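PDB 3NRA: aspartate aminotransferase, which probably catalyses the pyridoxal 5'-phosphate-dependent transfer of an amino group from L-aspartate to 2-oxoglutarate, yielding oxaloacetate and L-glutamate. Local coordinates for residues V365-P368 against G369-S373; R396-V399 against T400-R404; S230-L234 against R235-A239. All blocks are in the same frame, centred on the assembly; numbering follows the deposited sequence.

Interaction 1 of 3, residues V365-P368 against G369-S373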
# COMPACT_ATOMS: atom_id res chain seq x y z
N VAL B 365 5.49 -21.66 16.35
CA VAL B 365 4.43 -21.18 15.44
C VAL B 365 4.70 -21.72 14.06
O VAL B 365 5.76 -21.47 13.50
CB VAL B 365 4.39 -19.62 15.33
CG1 VAL B 365 3.23 -19.18 14.48
CG2 VAL B 365 4.34 -18.94 16.75
N VAL B 366 3.72 -22.45 13.50
CA VAL B 366 3.77 -22.86 12.08
C VAL B 366 2.48 -22.46 11.42
O VAL B 366 1.50 -22.16 12.11
CB VAL B 366 3.97 -24.40 11.93
CG1 VAL B 366 5.22 -24.85 12.66
CG2 VAL B 366 2.73 -25.18 12.43
N THR B 367 2.46 -22.42 10.09
CA THR B 367 1.30 -21.90 9.38
C THR B 367 0.41 -23.04 8.96
O THR B 367 0.88 -24.00 8.36
CB THR B 367 1.71 -21.09 8.16
OG1 THR B 367 2.66 -20.11 8.55
CG2 THR B 367 0.47 -20.39 7.52
N PRO B 368 -0.89 -22.95 9.25
CA PRO B 368 -1.73 -24.09 8.90
C PRO B 368 -1.83 -24.28 7.41
O PRO B 368 -1.83 -23.32 6.68
CB PRO B 368 -3.10 -23.75 9.47
CG PRO B 368 -3.00 -22.41 10.05
CD PRO B 368 -1.58 -22.01 10.14
N GLY B 369 -1.89 -25.54 6.98
CA GLY B 369 -1.90 -25.83 5.56
C GLY B 369 -3.13 -25.33 4.84
O GLY B 369 -3.09 -25.11 3.61
N THR B 370 -4.25 -25.13 5.58
CA THR B 370 -5.49 -24.62 4.98
C THR B 370 -5.37 -23.16 4.43
O THR B 370 -6.19 -22.75 3.64
CB THR B 370 -6.69 -24.69 5.97
OG1 THR B 370 -6.34 -24.08 7.20
CG2 THR B 370 -7.10 -26.14 6.23
N GLU B 371 -4.33 -22.41 4.82
CA GLU B 371 -4.09 -21.07 4.21
C GLU B 371 -3.81 -21.14 2.71
O GLU B 371 -4.04 -20.16 1.98
CB GLU B 371 -2.92 -20.34 4.91
CG GLU B 371 -3.26 -19.74 6.30
CD GLU B 371 -4.46 -18.78 6.25
OE1 GLU B 371 -4.37 -17.70 5.62
OE2 GLU B 371 -5.51 -19.12 6.85
N PHE B 372 -3.32 -22.29 2.23
CA PHE B 372 -2.83 -22.44 0.86
C PHE B 372 -3.74 -23.25 -0.03
O PHE B 372 -3.67 -23.12 -1.25
CB PHE B 372 -1.45 -23.06 0.88
CG PHE B 372 -0.56 -22.44 1.92
CD1 PHE B 372 -0.00 -21.20 1.71
CD2 PHE B 372 -0.37 -23.05 3.13
CE1 PHE B 372 0.77 -20.58 2.68
CE2 PHE B 372 0.40 -22.44 4.12
CZ PHE B 372 0.97 -21.22 3.89
N SER B 373 -4.57 -24.09 0.57
CA SER B 373 -5.56 -24.85 -0.17
C SER B 373 -6.46 -25.52 0.84
O SER B 373 -5.97 -25.96 1.88
CB SER B 373 -4.86 -25.91 -1.03
OG SER B 373 -5.75 -26.89 -1.48
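Thr367 and Pro368, at the end of strand 364-368, run into a short 3-10 turn, 369-371, and are met there by Glu371 and Phe372. The evidence for the turn is a pair of i to i+3 backbone bonds: Glu371 N donates to Pro368 O at 3.2 Å with an N-H...O angle of 162°, and Phe372 N donates to Gly369 O. The first bond is straight at its hydrogen, yet its donor stands 48° out of the carbonyl plane, so it does not lie on a lone pair.

The close packing is on the side of Phe372. The side chains of Thr367 and Phe372 cross at about a right angle, with Thr367 CG2 3.8 Å from Phe372 CZ. The methyl is put there by a chi1 of -52°, which sets CG2 anti to the backbone N while OG1 sits beside that nitrogen, anti to the carbonyl carbon. Glu371 CB covers one face of the same ring, 3.9 Å above the plane and over its centre. Beyond the two segments the buried ring reaches Arg381 of the adjoining strand 380-383, and also Pro134, Asn190 and Pro191. Through this ring the turn after strand 364-368, in the four-stranded sheet, packs against loops that leave strands 128-133 and 182-186 of the seven-stranded sheet.

The other side is looser. Thr370 and Glu371 are both exposed, and Thr370 OG1 comes no nearer to the Pro368 ring than 4.0 Å, at CB. In the conformer described, the Glu371 chain, bent at chi2, touches with its aliphatic part, CG lying 4.0 Å from Thr367 CG2. Between the two sides sits the carbonyl of Pro368, whose O lies 3.5 Å from Phe372 CE2, an oblique approach to the ring.

Interaction 2 of 3, residues R396-V399 against T400-R404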
# COMPACT_ATOMS: atom_id res chain seq x y z
N ARG B 396 12.89 -30.67 16.11
CA ARG B 396 12.89 -31.89 16.90
C ARG B 396 11.76 -31.93 17.92
O ARG B 396 11.19 -32.99 18.18
CB ARG B 396 14.24 -32.08 17.58
CG ARG B 396 15.33 -32.40 16.57
CD ARG B 396 16.57 -32.93 17.18
NE ARG B 396 16.34 -34.09 18.04
CZ ARG B 396 17.31 -34.73 18.69
NH1 ARG B 396 18.59 -34.35 18.53
NH2 ARG B 396 17.01 -35.75 19.48
N ARG B 397 11.38 -30.75 18.45
CA ARG B 397 10.20 -30.65 19.32
C ARG B 397 8.90 -30.95 18.52
O ARG B 397 7.97 -31.59 19.05
CB ARG B 397 10.11 -29.26 20.01
CG ARG B 397 11.30 -28.92 20.92
CD ARG B 397 10.96 -27.83 21.95
NE ARG B 397 10.66 -26.54 21.34
CZ ARG B 397 11.57 -25.69 20.87
NH1 ARG B 397 12.90 -25.96 20.92
NH2 ARG B 397 11.17 -24.53 20.33
N ILE B 398 8.84 -30.51 17.27
CA ILE B 398 7.65 -30.78 16.44
C ILE B 398 7.44 -32.27 16.29
O ILE B 398 6.33 -32.78 16.51
CB ILE B 398 7.74 -30.18 15.01
CG1 ILE B 398 7.77 -28.64 15.06
CG2 ILE B 398 6.50 -30.64 14.14
CD1 ILE B 398 7.79 -27.94 13.64
N VAL B 399 8.51 -32.99 15.92
CA VAL B 399 8.39 -34.42 15.63
C VAL B 399 8.12 -35.24 16.90
O VAL B 399 7.29 -36.13 16.87
CB VAL B 399 9.59 -35.00 14.85
CG1 VAL B 399 9.77 -34.25 13.50
CG2 VAL B 399 10.83 -34.98 15.65
N THR B 400 8.76 -34.86 18.04
CA THR B 400 8.42 -35.41 19.37
C THR B 400 6.89 -35.31 19.66
O THR B 400 6.26 -36.30 20.06
CB THR B 400 9.19 -34.68 20.49
OG1 THR B 400 10.59 -34.82 20.29
CG2 THR B 400 8.82 -35.25 21.89
N LEU B 401 6.31 -34.14 19.38
CA LEU B 401 4.86 -33.95 19.56
C LEU B 401 4.03 -34.67 18.53
O LEU B 401 2.96 -35.18 18.85
CB LEU B 401 4.48 -32.46 19.61
CG LEU B 401 4.89 -31.75 20.91
CD1 LEU B 401 4.32 -30.35 21.00
CD2 LEU B 401 4.49 -32.55 22.14
N VAL B 402 4.52 -34.75 17.29
CA VAL B 402 3.88 -35.63 16.30
C VAL B 402 3.82 -37.10 16.82
O VAL B 402 2.80 -37.75 16.70
CB VAL B 402 4.55 -35.54 14.92
CG1 VAL B 402 4.08 -36.68 13.99
CG2 VAL B 402 4.25 -34.19 14.31
N GLU B 403 4.89 -37.56 17.47
CA GLU B 403 4.90 -38.91 18.05
C GLU B 403 3.93 -39.01 19.21
O GLU B 403 3.18 -39.98 19.32
CB GLU B 403 6.32 -39.32 18.48
CG GLU B 403 7.33 -39.41 17.26
CD GLU B 403 8.82 -39.38 17.67
OE1 GLU B 403 9.15 -39.42 18.89
OE2 GLU B 403 9.68 -39.34 16.74
N ARG B 404 3.90 -37.98 20.06
CA ARG B 404 3.03 -37.98 21.26
C ARG B 404 1.54 -38.04 20.89
O ARG B 404 0.75 -38.65 21.62
CB ARG B 404 3.31 -36.75 22.14
CG ARG B 404 2.76 -36.88 23.58
CD ARG B 404 2.85 -35.58 24.34
NE ARG B 404 4.23 -35.25 24.67
CZ ARG B 404 4.61 -34.19 25.40
NH1 ARG B 404 3.71 -33.35 25.90
NH2 ARG B 404 5.91 -33.96 25.61
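Arg396 O receives two bonds from Thr400, one turn further along the C-terminal helix 388-404. The backbone N donates at 3.1 Å and the hydroxyl OG1 at 2.9 Å, from opposite faces of the carbonyl plane. A chi1 of -60° makes this possible, holding the Thr400 hydroxyl beside its own nitrogen and turned back along the helix. Replacing Thr400 by alanine would remove the hydroxyl, and Arg396 O would probably lose the second of these two bonds, and with it the side-chain link back to the preceding turn.

The backbone bond of Thr400 belongs to the regular i to i+4 series, which continues with Leu401 N to Arg397 O, Val402 N to Ile398 O, and Glu403 N to Val399 O. Of these the Val402 bond is the shortest, at 2.8 Å, and its donor lies in the plane of the Ile398 carbonyl.

The apolar contact is Ile398 CG2 with Val402 CG2 at 4.2 Å, methyl to methyl. Two side-chain carbons make van der Waals approaches to carbonyl oxygens: the same Val402 branch passes 3.3 Å from Ile398 O, and Glu403, its chain extended beyond CG, lays that methylene 3.3 Å from Val399 O. Within 400-404, Leu401 CD2 sits over the centre of one face of the Arg404 guanidinium, 3.6 Å above its plane.

Several neighbouring elements pack against this helix. Leu401 and Val402 pack on helix 351-362, where Arg397 NE also bonds to Ala362 O, and Arg397 NH2 bonds to Arg40 O. Ile398 rests on strand 364-368, and Arg396 and Val399 touch Val322 of helix 304-324.

Interaction 3 of 3, residues S230-L234 against R235-A239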
# COMPACT_ATOMS: atom_id res chain seq x y z
N SER B 230 17.65 -25.94 -10.87
CA SER B 230 17.40 -25.17 -12.05
C SER B 230 16.24 -24.20 -11.78
O SER B 230 15.47 -24.38 -10.82
CB SER B 230 17.08 -26.09 -13.24
OG SER B 230 15.67 -26.36 -13.29
N TYR B 231 16.15 -23.15 -12.58
CA TYR B 231 15.03 -22.22 -12.56
C TYR B 231 14.80 -21.67 -13.95
O TYR B 231 15.75 -21.24 -14.61
CB TYR B 231 15.29 -21.06 -11.58
CG TYR B 231 14.08 -20.21 -11.34
CD1 TYR B 231 13.73 -19.18 -12.23
CD2 TYR B 231 13.23 -20.47 -10.29
CE1 TYR B 231 12.61 -18.41 -12.04
CE2 TYR B 231 12.09 -19.71 -10.09
CZ TYR B 231 11.78 -18.68 -10.98
OH TYR B 231 10.65 -17.93 -10.77
N THR B 232 13.54 -21.64 -14.37
CA THR B 232 13.17 -21.17 -15.69
C THR B 232 12.16 -20.00 -15.57
O THR B 232 11.12 -20.11 -14.89
CB THR B 232 12.54 -22.30 -16.50
OG1 THR B 232 13.34 -23.47 -16.36
CG2 THR B 232 12.43 -21.94 -17.97
N HIS B 233 12.48 -18.89 -16.25
CA HIS B 233 11.67 -17.69 -16.19
C HIS B 233 10.65 -17.68 -17.31
O HIS B 233 11.01 -17.55 -18.48
CB HIS B 233 12.57 -16.46 -16.31
CG HIS B 233 13.55 -16.33 -15.20
ND1 HIS B 233 13.28 -15.59 -14.06
CD2 HIS B 233 14.82 -16.79 -15.07
CE1 HIS B 233 14.33 -15.65 -13.25
NE2 HIS B 233 15.28 -16.36 -13.84
N LEU B 234 9.38 -17.77 -16.95
CA LEU B 234 8.26 -17.76 -17.93
C LEU B 234 8.39 -16.63 -18.94
O LEU B 234 8.15 -16.83 -20.11
CB LEU B 234 6.90 -17.64 -17.21
CG LEU B 234 5.67 -17.79 -18.12
CD1 LEU B 234 5.66 -19.17 -18.73
CD2 LEU B 234 4.37 -17.53 -17.34
N ARG B 235 8.79 -15.44 -18.46
CA ARG B 235 8.84 -14.23 -19.32
C ARG B 235 9.87 -14.26 -20.43
O ARG B 235 9.81 -13.44 -21.33
CB ARG B 235 9.08 -12.96 -18.45
CG ARG B 235 10.52 -12.77 -17.97
CD ARG B 235 10.60 -11.59 -16.97
NE ARG B 235 10.12 -10.37 -17.62
CZ ARG B 235 10.85 -9.55 -18.35
NH1 ARG B 235 12.18 -9.68 -18.45
NH2 ARG B 235 10.24 -8.53 -18.99
N ALA B 236 10.85 -15.16 -20.32
CA ALA B 236 11.85 -15.39 -21.34
C ALA B 236 11.49 -16.52 -22.32
O ALA B 236 12.21 -16.72 -23.29
CB ALA B 236 13.23 -15.68 -20.68
N GLU B 237 10.38 -17.23 -22.09
CA GLU B 237 9.96 -18.32 -23.06
C GLU B 237 9.63 -17.80 -24.46
O GLU B 237 8.89 -16.86 -24.62
CB GLU B 237 8.74 -19.08 -22.51
CG GLU B 237 9.04 -19.97 -21.36
CD GLU B 237 9.95 -21.13 -21.71
OE1 GLU B 237 9.83 -21.70 -22.83
OE2 GLU B 237 10.81 -21.46 -20.88
N ALA B 238 10.20 -18.43 -25.48
CA ALA B 238 9.92 -18.04 -26.90
C ALA B 238 8.40 -18.12 -27.28
O ALA B 238 7.92 -17.33 -28.10
CB ALA B 238 10.77 -18.90 -27.87
N ALA B 239 7.68 -19.05 -26.64
CA ALA B 239 6.25 -19.28 -26.93
C ALA B 239 5.34 -18.18 -26.41
O ALA B 239 4.23 -18.00 -26.91
CB ALA B 239 5.81 -20.63 -26.33
O HOH W 1 12.51 -19.46 -19.84
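Glu237 lays the aliphatic start of its side chain over the carbonyl of Leu234, CB lying 3.3 Å and CG 3.5 Å from Leu234 O. From there its chain, bent at chi2 (-66°), swings the carboxylate back to Thr232, where OE2 comes within 3.4 Å of Thr232 CG2. The two side chains cross at about a right angle, and a carboxylate oxygen meets a methyl.

The backbone that brings these groups together makes two successive i to i+3 bonds, which define the 3-10 turn. Ala236 N donates to His233 O at 3.0 Å, and Glu237 N to Leu234 O at the same length. In both the donor is well above the carbonyl plane, by 48° and 57°, so neither lies on a lone pair. Ala236 CB also passes His233 O.

Within 230-234, Tyr231 CE1 lies 3.4 Å above the imidazole plane of His233, offset toward its rim, with His233 CG in turn at the edge of the phenol ring. Other side chains contact neighbouring parts of the fold. His233 ND1 is hydrogen-bonded to Gln219 NE2, and the imidazole meets Phe94 edge to face. The buried Arg235 bonds to Pro98 O and Thr95 OG1, whereas Leu234, Thr232 and Glu237 rest on helix 198-211. Arg235 also touches Val245 and Thr247 of strand 245-249, which places the loop beside the large sheet.

One ordered water bridges the turn and the carboxylate, donating to His233 O at 2.8 Å and to Glu237 OE2 at 2.8 Å. His233 O consequently accepts from both an amide and a water. The carboxylate is tied to the turn through that water, with no charged group of the two segments paired to it, and its hydration probably helps stabilise its negative charge.

Overall arrangement
Interactions 1 and 2 are neighbours on the same side of the chain's centre: their centres are 18 Å apart, and they touch where Val366 CG1 packs on Ile398 CD1 at 4.1 Å. Interaction 3 lies in a loop between two strands of the large sheet, on the other side of that centre; the nearest atoms of interactions 3 and 1 are about 17 Å apart, and those of interactions 3 and 2 about 25 Å. The pyridoxal phosphate is carried by Lys253, in the connection between strands 245-249 and 263-267, and segment 235-239 precedes the first of these strands. A bound glycerol, probably from crystallisation, lies about 4 Å from the His233 side chain.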